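Local structure of arginase 1, mitochondrial (Arabidopsis thaliana, 6VSU) at residues E[248-253]-E[309-314]; E[65-70]-E[293-298]; E[159-164]-E[275-280]. The protein hydrolyses L-arginine to urea and L-ornithine with the help of two manganese ions per subunit, and also converts agmatine to putrescine. One frame throughout, in Å; residues are numbered along the deposited sequence.

Contact 1. Residues E[248-253]-E[309-314]. With MN (manganese (II) ion), chain B.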
loop_
_atom_site.group_PDB
_atom_site.type_symbol
_atom_site.label_atom_id
_atom_site.label_comp_id
_atom_site.label_asym_id
_atom_site.label_seq_id
_atom_site.Cartn_x
_atom_site.Cartn_y
_atom_site.Cartn_z
ATOM N N ILE E 248 -20.570 19.443 -0.600
ATOM C CA ILE E 248 -19.255 19.148 0.018
ATOM C C ILE E 248 -18.441 18.412 -1.003
ATOM O O ILE E 248 -18.739 17.239 -1.276
ATOM C CB ILE E 248 -19.405 18.367 1.323
ATOM C CG1 ILE E 248 -20.452 19.038 2.221
ATOM C CG2 ILE E 248 -18.042 18.274 1.972
ATOM C CD1 ILE E 248 -20.435 18.567 3.669
ATOM N N ASP E 249 -17.377 19.028 -1.449
ATOM C CA ASP E 249 -16.290 18.278 -2.133
ATOM C C ASP E 249 -15.390 17.796 -1.012
ATOM O O ASP E 249 -15.007 18.577 -0.169
ATOM C CB ASP E 249 -15.577 19.172 -3.118
ATOM C CG ASP E 249 -14.417 18.585 -3.896
ATOM O OD1 ASP E 249 -13.766 17.616 -3.431
ATOM O OD2 ASP E 249 -14.158 19.135 -4.972
ATOM N N VAL E 250 -15.175 16.502 -0.946
ATOM C CA VAL E 250 -14.308 15.867 0.076
ATOM C C VAL E 250 -12.932 16.549 0.110
ATOM O O VAL E 250 -12.344 16.559 1.179
ATOM C CB VAL E 250 -14.270 14.360 -0.246
ATOM C CG1 VAL E 250 -13.181 13.681 0.473
ATOM C CG2 VAL E 250 -15.564 13.693 0.142
ATOM N N ASP E 251 -12.473 17.194 -0.981
ATOM C CA ASP E 251 -11.156 17.875 -0.993
ATOM C C ASP E 251 -11.221 19.210 -0.245
ATOM O O ASP E 251 -10.194 19.814 -0.105
ATOM C CB ASP E 251 -10.538 18.006 -2.386
ATOM C CG ASP E 251 -11.191 19.055 -3.280
ATOM O OD1 ASP E 251 -11.854 19.971 -2.743
ATOM O OD2 ASP E 251 -11.097 18.875 -4.494
ATOM N N CYS E 252 -12.343 19.596 0.341
ATOM C CA CYS E 252 -12.340 20.717 1.342
ATOM C C CYS E 252 -11.440 20.353 2.521
ATOM O O CYS E 252 -10.821 21.253 3.108
ATOM C CB CYS E 252 -13.750 21.075 1.799
ATOM S SG CYS E 252 -14.581 19.873 2.873
ATOM N N LEU E 253 -11.334 19.060 2.800
ATOM C CA LEU E 253 -10.516 18.500 3.865
ATOM C C LEU E 253 -9.061 18.478 3.454
ATOM O O LEU E 253 -8.777 18.166 2.305
ATOM C CB LEU E 253 -11.025 17.079 4.114
ATOM C CG LEU E 253 -12.419 17.009 4.706
ATOM C CD1 LEU E 253 -12.902 15.588 4.530
ATOM C CD2 LEU E 253 -12.407 17.417 6.179
ATOM N N ALA E 309 -18.710 8.743 4.233
ATOM C CA ALA E 309 -19.861 8.173 4.939
ATOM C C ALA E 309 -20.221 9.059 6.138
ATOM O O ALA E 309 -21.446 9.297 6.349
ATOM C CB ALA E 309 -19.588 6.754 5.334
ATOM N N LYS E 310 -19.235 9.556 6.909
ATOM C CA LYS E 310 -19.594 10.298 8.137
ATOM C C LYS E 310 -20.173 11.684 7.755
ATOM O O LYS E 310 -21.115 12.162 8.445
ATOM C CB LYS E 310 -18.434 10.367 9.116
ATOM C CG LYS E 310 -18.882 11.009 10.418
ATOM C CD LYS E 310 -18.079 10.754 11.585
ATOM C CE LYS E 310 -18.563 11.394 12.870
ATOM N NZ LYS E 310 -17.641 11.047 13.983
ATOM N N LEU E 311 -19.692 12.304 6.668
ATOM C CA LEU E 311 -20.294 13.548 6.134
ATOM C C LEU E 311 -21.720 13.258 5.729
ATOM O O LEU E 311 -22.617 14.137 6.017
ATOM C CB LEU E 311 -19.516 14.064 4.920
ATOM C CG LEU E 311 -18.107 14.562 5.220
ATOM C CD1 LEU E 311 -17.302 14.826 3.972
ATOM C CD2 LEU E 311 -18.209 15.795 6.057
ATOM N N VAL E 312 -21.956 12.157 5.022
ATOM C CA VAL E 312 -23.346 11.810 4.621
ATOM C C VAL E 312 -24.204 11.635 5.886
ATOM O O VAL E 312 -25.298 12.217 5.967
ATOM C CB VAL E 312 -23.433 10.596 3.680
ATOM C CG1 VAL E 312 -24.866 10.103 3.501
ATOM C CG2 VAL E 312 -22.823 10.934 2.328
ATOM N N ARG E 313 -23.681 10.953 6.881
ATOM C CA ARG E 313 -24.485 10.663 8.085
ATOM C C ARG E 313 -24.829 11.984 8.822
ATOM O O ARG E 313 -25.992 12.124 9.282
ATOM C CB ARG E 313 -23.708 9.697 8.987
ATOM C CG ARG E 313 -23.556 8.269 8.468
ATOM C CD ARG E 313 -22.467 7.548 9.234
ATOM N NE ARG E 313 -22.635 7.534 10.676
ATOM C CZ ARG E 313 -22.782 6.475 11.424
ATOM N NH1 ARG E 313 -22.715 5.253 10.927
ATOM N NH2 ARG E 313 -22.953 6.644 12.713
ATOM N N GLU E 314 -23.839 12.856 9.003
ATOM C CA GLU E 314 -24.040 14.144 9.714
ATOM C C GLU E 314 -25.021 15.023 8.925
ATOM O O GLU E 314 -25.877 15.623 9.546
ATOM C CB GLU E 314 -22.684 14.767 10.049
ATOM C CG GLU E 314 -21.901 13.961 11.072
ATOM C CD GLU E 314 -22.627 13.721 12.381
ATOM O OE1 GLU E 314 -23.096 14.693 12.971
ATOM O OE2 GLU E 314 -22.738 12.570 12.783
HETATM MN MN MN B . -12.336 20.457 -5.215
HETATM O O HOH W 1 -13.153 21.188 -7.075
#
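One methyl group, CD1 of Leu311, carries every close contact across this interface, meeting Ile248, Val250 and Leu253 from the helix side while the other side of 248-253 holds a manganese ion. The setting is the alpha/beta arginase fold, in which strand 244-249 of the parallel sheet ends in a DxD sequence at the metal centre and helix 303-319 packs against the sheet. The approach to Ile248 is the nearest, CD1 of Leu311 lying 4.1 Å from CG2 of Ile248. Ile248 presents that methyl because its CG2 stands anti to the backbone N, with CG1 beside the N (chi1 -49°). Contacts to CG2 of Val250 and CD1 of Leu253 are longer, so the leucine methyl rests among three branched side chains in a purely apolar, buried junction. Phe271 and Val274 of helix 271-280 also touch Leu311.

The chain then turns towards the metal. Asp249 points away from the helix and gives OD2 to the manganese at 2.3 Å, whereas Asp251 grips the same ion with both oxygens; Asp164 and His166 are further ligands. Asp249 is also a ligand of the second manganese ion. Its other oxygen serves the local backbone: in an Asx turn, the backbone N of Asp251 donates to OD1 of Asp249 at 2.8 Å, nearly straight at 165° but from above the carboxylate plane.

Contact 2. Residues E[65-70]-E[293-298]; sequences PPRIRE and FNPQRD
Ile68 and Phe293 form the close-packed half of this contact, the two side chains lying alongside each other and pointing opposite ways. CG1 of Ile68 comes to 3.6 Å from CD2 of Phe293, meeting the rim of the ring close to the ring plane, and CD1 of Ile68 touches the same ring carbon. Beside it, CB of Arg67 meets CE2 of Phe293 at 3.8 Å, again at the edge. The phenyl group is set there by its first torsion, which holds CG anti to the backbone N (chi1 159°). Over one face of the ring, near its centre, sits CD of Pro295, 4.2 Å above the plane. Ala305 and Ala308 of helix 303-319 also touch Phe293.

In the arginase fold this joins helix 64-72 to the loop that follows strand 285-291, where Glu292, inferred to bind substrate, immediately precedes the phenylalanine. An alanine at Phe293 would remove the ring and is likely to open a gap beside Ile68, leaving CB of Arg67 and CD of Pro295 without their aromatic partner.

Looser packing prevails on the partly exposed side, where CG of Arg67 lies 4.0 Å from CG of Pro295 and the two side chains meet at a slant. The arginine chain is bent at its second torsion (chi2 -57°), and its guanidinium group makes a cation-pi contact with Phe63 of a neighbouring subunit. Within the loop itself, OD1 of Asn294 accepts from the backbone N of Gln296 at 3.0 Å, closing an Asx turn.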
loop_
_atom_site.group_PDB
_atom_site.type_symbol
_atom_site.label_atom_id
_atom_site.label_comp_id
_atom_site.label_asym_id
_atom_site.label_seq_id
_atom_site.Cartn_x
_atom_site.Cartn_y
_atom_site.Cartn_z
ATOM N N PRO E 65 -20.273 6.070 -5.069
ATOM C CA PRO E 65 -21.495 5.890 -4.291
ATOM C C PRO E 65 -21.619 4.546 -3.590
ATOM O O PRO E 65 -21.990 4.487 -2.425
ATOM C CB PRO E 65 -22.637 6.240 -5.254
ATOM C CG PRO E 65 -21.978 7.160 -6.251
ATOM C CD PRO E 65 -20.562 6.604 -6.413
ATOM N N PRO E 66 -21.329 3.417 -4.240
ATOM C CA PRO E 66 -21.439 2.134 -3.526
ATOM C C PRO E 66 -20.469 1.984 -2.341
ATOM O O PRO E 66 -20.854 1.286 -1.363
ATOM C CB PRO E 66 -21.129 1.089 -4.619
ATOM C CG PRO E 66 -21.396 1.879 -5.940
ATOM C CD PRO E 66 -20.948 3.293 -5.655
ATOM N N ARG E 67 -19.261 2.564 -2.442
ATOM C CA ARG E 67 -18.254 2.538 -1.360
ATOM C C ARG E 67 -18.746 3.386 -0.198
ATOM O O ARG E 67 -18.571 2.987 0.937
ATOM C CB ARG E 67 -16.890 3.042 -1.806
ATOM C CG ARG E 67 -16.360 2.372 -3.051
ATOM C CD ARG E 67 -16.307 0.885 -2.797
ATOM N NE ARG E 67 -15.630 0.202 -3.900
ATOM C CZ ARG E 67 -14.339 -0.088 -3.948
ATOM N NH1 ARG E 67 -13.538 0.255 -2.952
ATOM N NH2 ARG E 67 -13.866 -0.720 -5.008
ATOM N N ILE E 68 -19.400 4.484 -0.464
ATOM C CA ILE E 68 -19.940 5.323 0.625
ATOM C C ILE E 68 -20.993 4.531 1.417
ATOM O O ILE E 68 -20.937 4.495 2.691
ATOM C CB ILE E 68 -20.489 6.637 0.047
ATOM C CG1 ILE E 68 -19.351 7.440 -0.581
ATOM C CG2 ILE E 68 -21.162 7.386 1.164
ATOM C CD1 ILE E 68 -19.769 8.742 -1.230
ATOM N N ARG E 69 -21.934 3.910 0.707
ATOM C CA ARG E 69 -23.038 3.179 1.371
ATOM C C ARG E 69 -22.459 2.071 2.238
ATOM O O ARG E 69 -22.897 1.937 3.373
ATOM C CB ARG E 69 -23.909 2.475 0.333
ATOM C CG ARG E 69 -24.695 3.413 -0.559
ATOM C CD ARG E 69 -25.749 2.655 -1.334
ATOM N NE ARG E 69 -26.558 3.638 -2.010
ATOM C CZ ARG E 69 -26.294 4.116 -3.207
ATOM N NH1 ARG E 69 -25.249 3.677 -3.881
ATOM N NH2 ARG E 69 -27.082 5.028 -3.728
ATOM N N GLU E 70 -21.473 1.351 1.711
ATOM C CA GLU E 70 -20.875 0.263 2.509
ATOM C C GLU E 70 -20.373 0.885 3.818
ATOM O O GLU E 70 -20.559 0.283 4.871
ATOM C CB GLU E 70 -19.749 -0.399 1.730
ATOM C CG GLU E 70 -19.173 -1.550 2.490
ATOM C CD GLU E 70 -17.935 -2.154 1.865
ATOM O OE1 GLU E 70 -17.837 -3.379 1.945
ATOM O OE2 GLU E 70 -17.083 -1.422 1.296
ATOM N N PHE E 293 -15.163 12.082 -3.816
ATOM C CA PHE E 293 -14.468 10.952 -3.163
ATOM C C PHE E 293 -14.031 10.012 -4.282
ATOM O O PHE E 293 -14.854 9.671 -5.112
ATOM C CB PHE E 293 -15.373 10.258 -2.166
ATOM C CG PHE E 293 -14.969 8.855 -1.815
ATOM C CD1 PHE E 293 -13.634 8.536 -1.578
ATOM C CD2 PHE E 293 -15.926 7.873 -1.646
ATOM C CE1 PHE E 293 -13.276 7.239 -1.275
ATOM C CE2 PHE E 293 -15.559 6.579 -1.301
ATOM C CZ PHE E 293 -14.232 6.264 -1.146
ATOM N N ASN E 294 -12.740 9.774 -4.379
ATOM C CA ASN E 294 -12.099 8.940 -5.416
ATOM C C ASN E 294 -11.564 7.669 -4.749
ATOM O O ASN E 294 -10.445 7.698 -4.262
ATOM C CB ASN E 294 -10.964 9.665 -6.135
ATOM C CG ASN E 294 -10.446 8.857 -7.286
ATOM O OD1 ASN E 294 -10.618 7.628 -7.319
ATOM N ND2 ASN E 294 -9.860 9.551 -8.237
ATOM N N PRO E 295 -12.331 6.545 -4.750
ATOM C CA PRO E 295 -11.919 5.288 -4.126
ATOM C C PRO E 295 -10.566 4.762 -4.641
ATOM O O PRO E 295 -9.840 4.130 -3.900
ATOM C CB PRO E 295 -12.995 4.266 -4.493
ATOM C CG PRO E 295 -14.136 5.053 -5.002
ATOM C CD PRO E 295 -13.615 6.407 -5.436
ATOM N N GLN E 296 -10.216 5.051 -5.889
ATOM C CA GLN E 296 -8.950 4.528 -6.469
ATOM C C GLN E 296 -7.765 5.336 -5.897
ATOM O O GLN E 296 -6.659 4.929 -6.157
ATOM C CB GLN E 296 -8.954 4.595 -7.996
ATOM C CG GLN E 296 -10.178 3.910 -8.584
ATOM C CD GLN E 296 -10.337 3.866 -10.093
ATOM O OE1 GLN E 296 -10.508 4.934 -10.727
ATOM N NE2 GLN E 296 -10.357 2.619 -10.634
ATOM N N ARG E 297 -7.978 6.447 -5.181
ATOM C CA ARG E 297 -6.894 7.216 -4.534
ATOM C C ARG E 297 -6.954 7.032 -3.019
ATOM O O ARG E 297 -6.124 7.626 -2.338
ATOM C CB ARG E 297 -6.980 8.697 -4.930
ATOM C CG ARG E 297 -6.604 9.003 -6.380
ATOM C CD ARG E 297 -5.190 8.634 -6.787
ATOM N NE ARG E 297 -4.359 9.700 -7.382
ATOM C CZ ARG E 297 -4.227 10.950 -6.865
ATOM N NH1 ARG E 297 -4.900 11.309 -5.772
ATOM N NH2 ARG E 297 -3.416 11.835 -7.436
ATOM N N ASP E 298 -7.871 6.210 -2.518
ATOM C CA ASP E 298 -8.052 5.995 -1.061
ATOM C C ASP E 298 -6.956 5.039 -0.512
ATOM O O ASP E 298 -6.290 4.378 -1.279
ATOM C CB ASP E 298 -9.418 5.401 -0.758
ATOM C CG ASP E 298 -9.980 5.825 0.603
ATOM O OD1 ASP E 298 -9.253 6.535 1.370
ATOM O OD2 ASP E 298 -11.147 5.411 0.906
#

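Contact 3. Residues E[159-164]-E[275-280]. With MN (manganese (II) ion), chain B; MN (manganese (II) ion), chain C.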
loop_
_atom_site.group_PDB
_atom_site.type_symbol
_atom_site.label_atom_id
_atom_site.label_comp_id
_atom_site.label_asym_id
_atom_site.label_seq_id
_atom_site.Cartn_x
_atom_site.Cartn_y
_atom_site.Cartn_z
ATOM N N ASP E 159 -29.977 29.542 -0.836
ATOM C CA ASP E 159 -28.589 29.846 -0.438
ATOM C C ASP E 159 -27.766 28.531 -0.530
ATOM O O ASP E 159 -28.302 27.444 -0.263
ATOM C CB ASP E 159 -28.537 30.467 0.947
ATOM C CG ASP E 159 -28.949 31.907 0.998
ATOM O OD1 ASP E 159 -29.067 32.548 -0.064
ATOM O OD2 ASP E 159 -29.131 32.396 2.130
ATOM N N ILE E 160 -26.525 28.628 -0.970
ATOM C CA ILE E 160 -25.639 27.458 -1.143
ATOM C C ILE E 160 -24.398 27.650 -0.283
ATOM O O ILE E 160 -23.754 28.719 -0.361
ATOM C CB ILE E 160 -25.307 27.256 -2.635
ATOM C CG1 ILE E 160 -26.541 27.040 -3.495
ATOM C CG2 ILE E 160 -24.316 26.127 -2.835
ATOM C CD1 ILE E 160 -26.204 26.880 -4.970
ATOM N N LEU E 161 -24.114 26.630 0.526
ATOM C CA LEU E 161 -22.798 26.433 1.178
ATOM C C LEU E 161 -22.008 25.363 0.384
ATOM O O LEU E 161 -22.498 24.253 0.204
ATOM C CB LEU E 161 -22.953 26.094 2.659
ATOM C CG LEU E 161 -21.643 25.725 3.359
ATOM C CD1 LEU E 161 -20.738 26.914 3.400
ATOM C CD2 LEU E 161 -21.880 25.211 4.763
ATOM N N HIS E 162 -20.909 25.819 -0.190
ATOM C CA HIS E 162 -20.007 25.105 -1.102
ATOM C C HIS E 162 -18.675 24.922 -0.371
ATOM O O HIS E 162 -17.976 25.878 -0.175
ATOM C CB HIS E 162 -19.922 25.844 -2.439
ATOM C CG HIS E 162 -19.016 25.196 -3.416
ATOM N ND1 HIS E 162 -18.341 25.918 -4.348
ATOM C CD2 HIS E 162 -18.607 23.910 -3.535
ATOM C CE1 HIS E 162 -17.552 25.106 -5.023
ATOM N NE2 HIS E 162 -17.703 23.852 -4.553
ATOM N N LEU E 163 -18.407 23.724 0.117
ATOM C CA LEU E 163 -17.140 23.400 0.820
ATOM C C LEU E 163 -16.209 22.715 -0.193
ATOM O O LEU E 163 -16.574 21.638 -0.723
ATOM C CB LEU E 163 -17.452 22.482 2.016
ATOM C CG LEU E 163 -18.062 23.202 3.215
ATOM C CD1 LEU E 163 -18.756 22.212 4.133
ATOM C CD2 LEU E 163 -16.951 23.875 3.941
ATOM N N ASP E 164 -15.074 23.336 -0.485
ATOM C CA ASP E 164 -14.217 22.839 -1.568
ATOM C C ASP E 164 -12.869 23.537 -1.528
ATOM O O ASP E 164 -12.825 24.742 -1.158
ATOM C CB ASP E 164 -14.966 23.119 -2.844
ATOM C CG ASP E 164 -14.493 22.345 -4.054
ATOM O OD1 ASP E 164 -13.258 22.135 -4.168
ATOM O OD2 ASP E 164 -15.372 21.988 -4.864
ATOM N N LEU E 275 -17.302 19.614 10.659
ATOM C CA LEU E 275 -18.474 19.324 11.529
ATOM C C LEU E 275 -18.734 20.534 12.411
ATOM O O LEU E 275 -19.904 20.763 12.677
ATOM C CB LEU E 275 -18.267 18.053 12.357
ATOM C CG LEU E 275 -18.208 16.749 11.557
ATOM C CD1 LEU E 275 -18.314 15.590 12.535
ATOM C CD2 LEU E 275 -19.277 16.594 10.489
ATOM N N ASN E 276 -17.715 21.325 12.759
ATOM C CA ASN E 276 -18.000 22.558 13.516
ATOM C C ASN E 276 -18.885 23.476 12.664
ATOM O O ASN E 276 -19.841 24.051 13.216
ATOM C CB ASN E 276 -16.768 23.267 14.041
ATOM C CG ASN E 276 -16.078 22.544 15.189
ATOM O OD1 ASN E 276 -16.585 21.564 15.749
ATOM N ND2 ASN E 276 -14.881 23.021 15.517
ATOM N N ILE E 277 -18.602 23.600 11.374
ATOM C CA ILE E 277 -19.409 24.438 10.446
ATOM C C ILE E 277 -20.824 23.848 10.258
ATOM O O ILE E 277 -21.844 24.589 10.460
ATOM C CB ILE E 277 -18.648 24.575 9.128
ATOM C CG1 ILE E 277 -17.298 25.273 9.347
ATOM C CG2 ILE E 277 -19.502 25.277 8.098
ATOM C CD1 ILE E 277 -16.435 25.271 8.145
ATOM N N LEU E 278 -20.938 22.561 9.920
ATOM C CA LEU E 278 -22.259 21.924 9.685
ATOM C C LEU E 278 -23.124 21.937 10.930
ATOM O O LEU E 278 -24.304 22.302 10.846
ATOM C CB LEU E 278 -22.109 20.496 9.192
ATOM C CG LEU E 278 -21.317 20.335 7.902
ATOM C CD1 LEU E 278 -21.231 18.839 7.515
ATOM C CD2 LEU E 278 -21.956 21.143 6.790
ATOM N N HIS E 279 -22.596 21.512 12.050
ATOM C CA HIS E 279 -23.391 21.393 13.290
ATOM C C HIS E 279 -23.932 22.772 13.658
ATOM O O HIS E 279 -25.022 22.842 14.205
ATOM C CB HIS E 279 -22.570 20.795 14.451
ATOM C CG HIS E 279 -22.339 19.314 14.331
ATOM N ND1 HIS E 279 -21.421 18.630 15.093
ATOM C CD2 HIS E 279 -22.893 18.400 13.521
ATOM C CE1 HIS E 279 -21.457 17.364 14.782
ATOM N NE2 HIS E 279 -22.343 17.204 13.812
ATOM N N ASN E 280 -23.165 23.854 13.451
ATOM C CA ASN E 280 -23.559 25.182 14.008
ATOM C C ASN E 280 -24.330 25.977 12.972
ATOM O O ASN E 280 -24.865 26.996 13.346
ATOM C CB ASN E 280 -22.318 25.902 14.531
ATOM C CG ASN E 280 -21.833 25.217 15.786
ATOM O OD1 ASN E 280 -22.579 25.134 16.740
ATOM N ND2 ASN E 280 -20.638 24.666 15.784
HETATM MN MN MN B . -12.336 20.457 -5.215
HETATM MN MN MN C . -15.214 20.808 -6.685
HETATM O O HOH W 1 -13.153 21.188 -7.075
HETATM O O HOH W 2 -14.451 19.951 -8.824
#
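Strand 159-163 and helix 275-280 run nearly antiparallel, at 167° between their N-to-C directions, with their axes 11.7 Å apart at closest approach. Four branched aliphatic side chains span that separation. Leu161 meets Ile277 methyl to methyl, CD2 of Leu161 standing 4.1 Å from CG2 of Ile277. The first torsion of the leucine, with CG anti to the backbone N and beside the carbonyl carbon (chi1 174°), carries the CD2 branch to the helix. Two residues further along the strand, Leu163 divides its two methyls between neighbouring helix residues: CD1 approaches CD2 of Leu278 at 4.3 Å, while CD2 lies at a longer distance from CD1 of Ile277. Leu163 and Leu278 both touch Ile248 on the adjacent strand, and Val199 of strand 193-201 lies against Leu161 and Leu163, so this buried apolar layer extends across several strands.

Toward the end of the strand the other side turns polar. NE2 of His162 donates to OD2 of Asp164 over 3.0 Å, arriving on the anti side of the carboxylate and 24° out of its plane. ND1 of the same imidazole is hydrogen-bonded to Gln198, which would limit rotation of the ring. Asp164 spans the two metals, OD1 and OD2 each binding a different manganese ion, both at 2.2 Å, and OD2 thus takes both a metal and an imidazole N-H. A water links the same two ions. The arrangement is that of the arginase fold: a helix packed on the parallel sheet, and at the C-terminal end of a strand a bridging aspartate of the binuclear manganese centre.

In the fold
Contacts 1 and 3 illustrate how one parallel sheet ties its helix layer to a metal site at the C-terminal ends of its strands. Their centres lie about 10 Å apart: helix 303-319 packs on strand 244-249, helix 271-280 on neighbouring strand 158-163, and a backbone hydrogen bond from Asp249 N to Leu163 O joins the strands. Both hold manganese ligands. Contact 2 adds a junction of helix 64-72 with a loop beside contact 1, centres about 12 Å apart, and about 21 Å from contact 3. Along the chain the order is 65-70, 159-164, 248-253, 275-280, 293-298, 309-314, so contact 1 interleaves with both others, whereas contact 2 encloses contact 3.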